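Local structure of flavoredoxin (3BNK) at the interface of chains A and B. The protein binds FMN as its flavin cofactor and probably serves in electron transport. Residues are numbered along the deposited sequence; one frame, centred on the assembly and turned at random. Chains: chain A/B, Flavoredoxin.

Contact 1: the interface of chains A and B. Residues chain A 36-38, 50, 127, 131-132; chain B 38, 40, 125, 132.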
loop_
_atom_site.group_PDB
_atom_site.type_symbol
_atom_site.label_atom_id
_atom_site.label_comp_id
_atom_site.label_asym_id
_atom_site.label_seq_id
_atom_site.Cartn_x
_atom_site.Cartn_y
_atom_site.Cartn_z
ATOM N N TRP A 36 -3.465 -4.315 -3.225
ATOM C CA TRP A 36 -3.382 -4.634 -1.799
ATOM C C TRP A 36 -2.034 -5.278 -1.499
ATOM O O TRP A 36 -1.932 -6.497 -1.283
ATOM C CB TRP A 36 -4.534 -5.551 -1.396
ATOM C CG TRP A 36 -5.921 -4.915 -1.477
ATOM C CD1 TRP A 36 -6.280 -3.759 -2.140
ATOM C CD2 TRP A 36 -7.129 -5.438 -0.911
ATOM N NE1 TRP A 36 -7.628 -3.537 -2.002
ATOM C CE2 TRP A 36 -8.174 -4.546 -1.250
ATOM C CE3 TRP A 36 -7.431 -6.571 -0.140
ATOM C CZ2 TRP A 36 -9.513 -4.752 -0.838
ATOM C CZ3 TRP A 36 -8.756 -6.768 0.274
ATOM C CH2 TRP A 36 -9.781 -5.858 -0.087
ATOM N N VAL A 37 -0.990 -4.453 -1.541
ATOM C CA VAL A 37 0.377 -4.882 -1.207
ATOM C C VAL A 37 1.088 -3.825 -0.369
ATOM O O VAL A 37 1.004 -2.628 -0.646
ATOM C CB VAL A 37 1.225 -5.236 -2.482
ATOM C CG1 VAL A 37 1.248 -4.088 -3.513
ATOM C CG2 VAL A 37 2.663 -5.663 -2.108
ATOM N N SER A 38 1.822 -4.281 0.634
ATOM C CA SER A 38 2.620 -3.414 1.471
ATOM C C SER A 38 3.802 -4.211 1.982
ATOM O O SER A 38 3.698 -5.442 2.177
ATOM C CB SER A 38 1.789 -2.905 2.661
ATOM O OG SER A 38 2.592 -2.280 3.652
ATOM N N GLY A 50 -2.649 -9.056 -0.467
ATOM C CA GLY A 50 -4.058 -9.346 -0.144
ATOM C C GLY A 50 -4.894 -9.817 -1.327
ATOM O O GLY A 50 -5.217 -9.034 -2.246
ATOM N N PHE A 127 -7.984 -14.698 6.017
ATOM C CA PHE A 127 -9.040 -13.874 6.589
ATOM C C PHE A 127 -10.344 -14.229 5.837
ATOM O O PHE A 127 -10.283 -14.918 4.814
ATOM C CB PHE A 127 -8.662 -12.383 6.503
ATOM C CG PHE A 127 -7.423 -12.031 7.280
ATOM C CD1 PHE A 127 -6.172 -12.034 6.661
ATOM C CD2 PHE A 127 -7.501 -11.723 8.636
ATOM C CE1 PHE A 127 -5.023 -11.730 7.382
ATOM C CE2 PHE A 127 -6.357 -11.408 9.366
ATOM C CZ PHE A 127 -5.115 -11.410 8.735
ATOM N N TYR A 131 -6.969 -14.359 1.277
ATOM C CA TYR A 131 -5.667 -14.767 1.810
ATOM C C TYR A 131 -4.764 -13.539 1.957
ATOM O O TYR A 131 -4.928 -12.534 1.249
ATOM C CB TYR A 131 -4.995 -15.801 0.900
ATOM C CG TYR A 131 -5.834 -17.026 0.610
ATOM C CD1 TYR A 131 -6.555 -17.126 -0.576
ATOM C CD2 TYR A 131 -5.914 -18.087 1.522
ATOM C CE1 TYR A 131 -7.331 -18.249 -0.866
ATOM C CE2 TYR A 131 -6.696 -19.222 1.242
ATOM C CZ TYR A 131 -7.397 -19.283 0.041
ATOM O OH TYR A 131 -8.168 -20.379 -0.266
ATOM N N PHE A 132 -3.824 -13.612 2.895
ATOM C CA PHE A 132 -2.755 -12.630 2.991
ATOM C C PHE A 132 -1.417 -13.381 2.976
ATOM O O PHE A 132 -0.990 -13.914 4.009
ATOM C CB PHE A 132 -2.918 -11.770 4.256
ATOM C CG PHE A 132 -2.025 -10.552 4.292
ATOM C CD1 PHE A 132 -2.211 -9.506 3.391
ATOM C CD2 PHE A 132 -1.010 -10.443 5.240
ATOM C CE1 PHE A 132 -1.405 -8.376 3.425
ATOM C CE2 PHE A 132 -0.188 -9.312 5.290
ATOM C CZ PHE A 132 -0.386 -8.278 4.381
ATOM N N SER B 38 -2.065 -1.037 3.921
ATOM C CA SER B 38 -2.752 -1.633 2.802
ATOM C C SER B 38 -4.041 -2.275 3.261
ATOM O O SER B 38 -4.138 -2.685 4.407
ATOM C CB SER B 38 -1.884 -2.715 2.166
ATOM O OG SER B 38 -2.633 -3.355 1.180
ATOM N N VAL B 40 -6.402 -5.521 3.397
ATOM C CA VAL B 40 -6.045 -6.903 3.635
ATOM C C VAL B 40 -7.234 -7.799 3.295
ATOM O O VAL B 40 -7.083 -8.836 2.606
ATOM C CB VAL B 40 -5.592 -7.085 5.115
ATOM C CG1 VAL B 40 -5.502 -8.549 5.485
ATOM C CG2 VAL B 40 -4.243 -6.382 5.354
ATOM N N LEU B 125 0.165 -9.552 13.748
ATOM C CA LEU B 125 1.193 -10.405 13.159
ATOM C C LEU B 125 2.576 -9.905 13.535
ATOM O O LEU B 125 2.847 -8.699 13.486
ATOM C CB LEU B 125 1.061 -10.450 11.633
ATOM C CG LEU B 125 -0.307 -10.661 11.009
ATOM C CD1 LEU B 125 -0.185 -10.536 9.496
ATOM C CD2 LEU B 125 -0.892 -12.004 11.416
ATOM N N PHE B 132 2.777 -6.210 12.122
ATOM C CA PHE B 132 1.741 -5.843 11.172
ATOM C C PHE B 132 0.400 -6.074 11.878
ATOM O O PHE B 132 -0.036 -7.220 12.083
ATOM C CB PHE B 132 1.883 -6.630 9.868
ATOM C CG PHE B 132 1.195 -5.990 8.675
ATOM C CD1 PHE B 132 1.741 -4.861 8.050
ATOM C CD2 PHE B 132 0.030 -6.553 8.137
ATOM C CE1 PHE B 132 1.121 -4.283 6.927
ATOM C CE2 PHE B 132 -0.601 -5.976 7.001
ATOM C CZ PHE B 132 -0.048 -4.847 6.404
#

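Contact 2: the interface of chains A and B. Residues chain A 17, 37-39, 71, 161; chain B 13-15.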
loop_
_atom_site.group_PDB
_atom_site.type_symbol
_atom_site.label_atom_id
_atom_site.label_comp_id
_atom_site.label_asym_id
_atom_site.label_seq_id
_atom_site.Cartn_x
_atom_site.Cartn_y
_atom_site.Cartn_z
ATOM N N PRO A 17 -1.184 1.396 -4.789
ATOM C CA PRO A 17 -0.211 1.188 -5.849
ATOM C C PRO A 17 -0.856 0.308 -6.927
ATOM O O PRO A 17 -1.942 -0.250 -6.705
ATOM C CB PRO A 17 0.920 0.423 -5.138
ATOM C CG PRO A 17 0.201 -0.361 -4.046
ATOM C CD PRO A 17 -0.921 0.551 -3.601
ATOM N N VAL A 37 -0.990 -4.453 -1.541
ATOM C CA VAL A 37 0.377 -4.882 -1.207
ATOM C C VAL A 37 1.088 -3.825 -0.369
ATOM O O VAL A 37 1.004 -2.628 -0.646
ATOM C CB VAL A 37 1.225 -5.236 -2.482
ATOM C CG1 VAL A 37 1.248 -4.088 -3.513
ATOM C CG2 VAL A 37 2.663 -5.663 -2.108
ATOM N N SER A 38 1.822 -4.281 0.634
ATOM C CA SER A 38 2.620 -3.414 1.471
ATOM C C SER A 38 3.802 -4.211 1.982
ATOM O O SER A 38 3.698 -5.442 2.177
ATOM C CB SER A 38 1.789 -2.905 2.661
ATOM O OG SER A 38 2.592 -2.280 3.652
ATOM N N ARG A 39 4.914 -3.509 2.208
ATOM C CA ARG A 39 5.996 -4.037 3.043
ATOM C C ARG A 39 5.452 -4.325 4.436
ATOM O O ARG A 39 4.506 -3.673 4.923
ATOM C CB ARG A 39 7.216 -3.100 3.105
ATOM C CG ARG A 39 8.057 -3.046 1.828
ATOM C CD ARG A 39 8.852 -4.341 1.558
ATOM N NE ARG A 39 9.792 -4.594 2.642
ATOM C CZ ARG A 39 10.990 -4.037 2.741
ATOM N NH1 ARG A 39 11.428 -3.208 1.801
ATOM N NH2 ARG A 39 11.745 -4.295 3.794
ATOM N N PHE A 71 5.773 -4.103 -11.413
ATOM C CA PHE A 71 5.293 -2.724 -11.532
ATOM C C PHE A 71 5.203 -2.332 -12.994
ATOM O O PHE A 71 6.223 -2.091 -13.637
ATOM C CB PHE A 71 6.228 -1.742 -10.789
ATOM C CG PHE A 71 6.125 -1.812 -9.286
ATOM C CD1 PHE A 71 6.845 -2.772 -8.569
ATOM C CD2 PHE A 71 5.332 -0.900 -8.585
ATOM C CE1 PHE A 71 6.753 -2.846 -7.183
ATOM C CE2 PHE A 71 5.228 -0.955 -7.210
ATOM C CZ PHE A 71 5.954 -1.947 -6.490
ATOM N N LEU A 161 -1.110 4.596 -10.251
ATOM C CA LEU A 161 -1.785 4.663 -8.956
ATOM C C LEU A 161 -3.260 4.337 -9.175
ATOM O O LEU A 161 -3.757 4.466 -10.295
ATOM C CB LEU A 161 -1.644 6.061 -8.352
ATOM C CG LEU A 161 -0.259 6.724 -8.395
ATOM C CD1 LEU A 161 -0.343 8.125 -7.841
ATOM C CD2 LEU A 161 0.734 5.880 -7.587
ATOM N N ILE B 13 7.648 -0.141 -1.833
ATOM C CA ILE B 13 6.599 -0.056 -2.841
ATOM C C ILE B 13 6.702 1.337 -3.504
ATOM O O ILE B 13 6.935 2.329 -2.805
ATOM C CB ILE B 13 5.172 -0.291 -2.233
ATOM C CG1 ILE B 13 5.126 -1.579 -1.401
ATOM C CG2 ILE B 13 4.078 -0.279 -3.337
ATOM C CD1 ILE B 13 5.442 -2.845 -2.177
ATOM N N TYR B 14 6.548 1.372 -4.829
ATOM C CA TYR B 14 6.613 2.603 -5.640
ATOM C C TYR B 14 5.247 3.057 -6.165
ATOM O O TYR B 14 4.739 2.481 -7.128
ATOM C CB TYR B 14 7.619 2.438 -6.801
ATOM C CG TYR B 14 9.048 2.460 -6.309
ATOM C CD1 TYR B 14 9.627 1.328 -5.746
ATOM C CD2 TYR B 14 9.803 3.641 -6.351
ATOM C CE1 TYR B 14 10.940 1.355 -5.247
ATOM C CE2 TYR B 14 11.110 3.676 -5.865
ATOM C CZ TYR B 14 11.669 2.531 -5.311
ATOM O OH TYR B 14 12.955 2.577 -4.814
ATOM N N PRO B 15 4.638 4.081 -5.523
ATOM C CA PRO B 15 5.082 4.730 -4.295
ATOM C C PRO B 15 4.370 4.104 -3.108
ATOM O O PRO B 15 3.554 3.195 -3.284
ATOM C CB PRO B 15 4.536 6.152 -4.459
ATOM C CG PRO B 15 3.191 5.913 -5.137
ATOM C CD PRO B 15 3.401 4.714 -6.041
#

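Contact 1: the interface of chains A and B
A:Phe132 and B:Phe132 meet near the two-fold axis with ring planes only about 10° apart, but they do not lie over one another. The near-parallel rings are laterally displaced and meet rim to rim, CZ of A:Phe132 standing 3.5 Å from CE2 of B:Phe132. In both copies CG is anti to the backbone N (chi1 -168° in A:Phe132), which carries the ring out from strand 130-142 towards the partner.

The side of A:Phe132 turned to chain B also receives B:Val40, whose side chain comes in at roughly a right angle. Both methyl groups sit on that side of the ring, towards its CG-CD1-CE1 rim, with CG2 4.0 Å from CE1. CG1 does double duty, because it also rests over the CD1-CE1 rim of A:Phe127, 3.7 Å from CE1. The A:Phe127 ring is steeply inclined to that of A:Phe132, and its edge is met in plane by CB of A:Phe132, so the two rings form a corner into which B:Val40 fits.

On the other side of B:Val40, its backbone carbonyl comes up at the CE3-CZ3 rim of the A:Trp36 indole, with C 3.5 Å from CZ3. B:Ser38 sends its hydroxyl OG over the backbone of A:Trp36, 3.3 Å from CA, while the CB atoms of the two Ser38 copies face each other at 3.7 Å. No polar bond spans this patch. Its apolar fit would hold the two subunits together if the pair of the deposited assembly is the working dimer, and it places B:Val40 against A:Trp36, a residue that binds FMN.

Contact 2: the interface of chains A and B
Aliphatic packing centres on B:Ile13, which loses more surface than any other residue of this patch and reaches into a groove lined by A:Pro17, A:Val37 and A:Phe71. Its two branches diverge. The methyl CG2, anti to the backbone N, points at the pyrrolidine ring of A:Pro17 and touches CB at 3.7 Å. The other branch runs through CG1 past the backbone of A:Ser38 and A:Arg39, and chi2 of -61° turns its end, CD1, towards CG2 of A:Val37, 4.0 Å off. Farther along the segment, B:Pro15 meets A:Leu161 through its ring carbons. CD2 of the leucine lies 3.3 Å from CD of the proline, tighter than an ordinary van der Waals contact.

Aromatic contacts come from A:Phe71. The tip of its ring, CZ, approaches CG2 of B:Ile13 at 4.0 Å, the two side chains being set at about a right angle. One side of the same ring is bordered by the backbone of B:Tyr14: the carbonyl O stands 3.5 Å from CE2, and the amide N lies off the CE2-CZ rim, out of the ring plane, 3.6 Å from CE2. The phenol of B:Tyr14 leads away, leaving CB and the main chain to make this approach. The peptide bond between B:Tyr14 and B:Pro15 is cis, a bend that probably helps to direct the proline towards A:Leu161.

Polar bonding does not cross this part of the interface. Within chain A, however, the hydroxyl OG of A:Ser38 donates a hydrogen bond of 2.7 Å to the carbonyl O of A:Arg39, at a C=O...donor angle of 129° and tilted 18° from the carbonyl plane.

The C-alpha centres of contact 1 and contact 2 are about 12 Å apart, and the two share A:Val37 and A:Ser38 at the start of strand 37-41. That strand therefore serves both, its partner copy facing it in contact 1 while the segment ahead of strand 16-17 packs against it in contact 2. Two-fold symmetry repeats each contact with the chains exchanged, so the two patches, which share residues, and their twins form neighbouring, largely apolar parts of the interface. Such an interface is consistent with a stable dimer, although the coordinates alone do not show that this pair exists in solution.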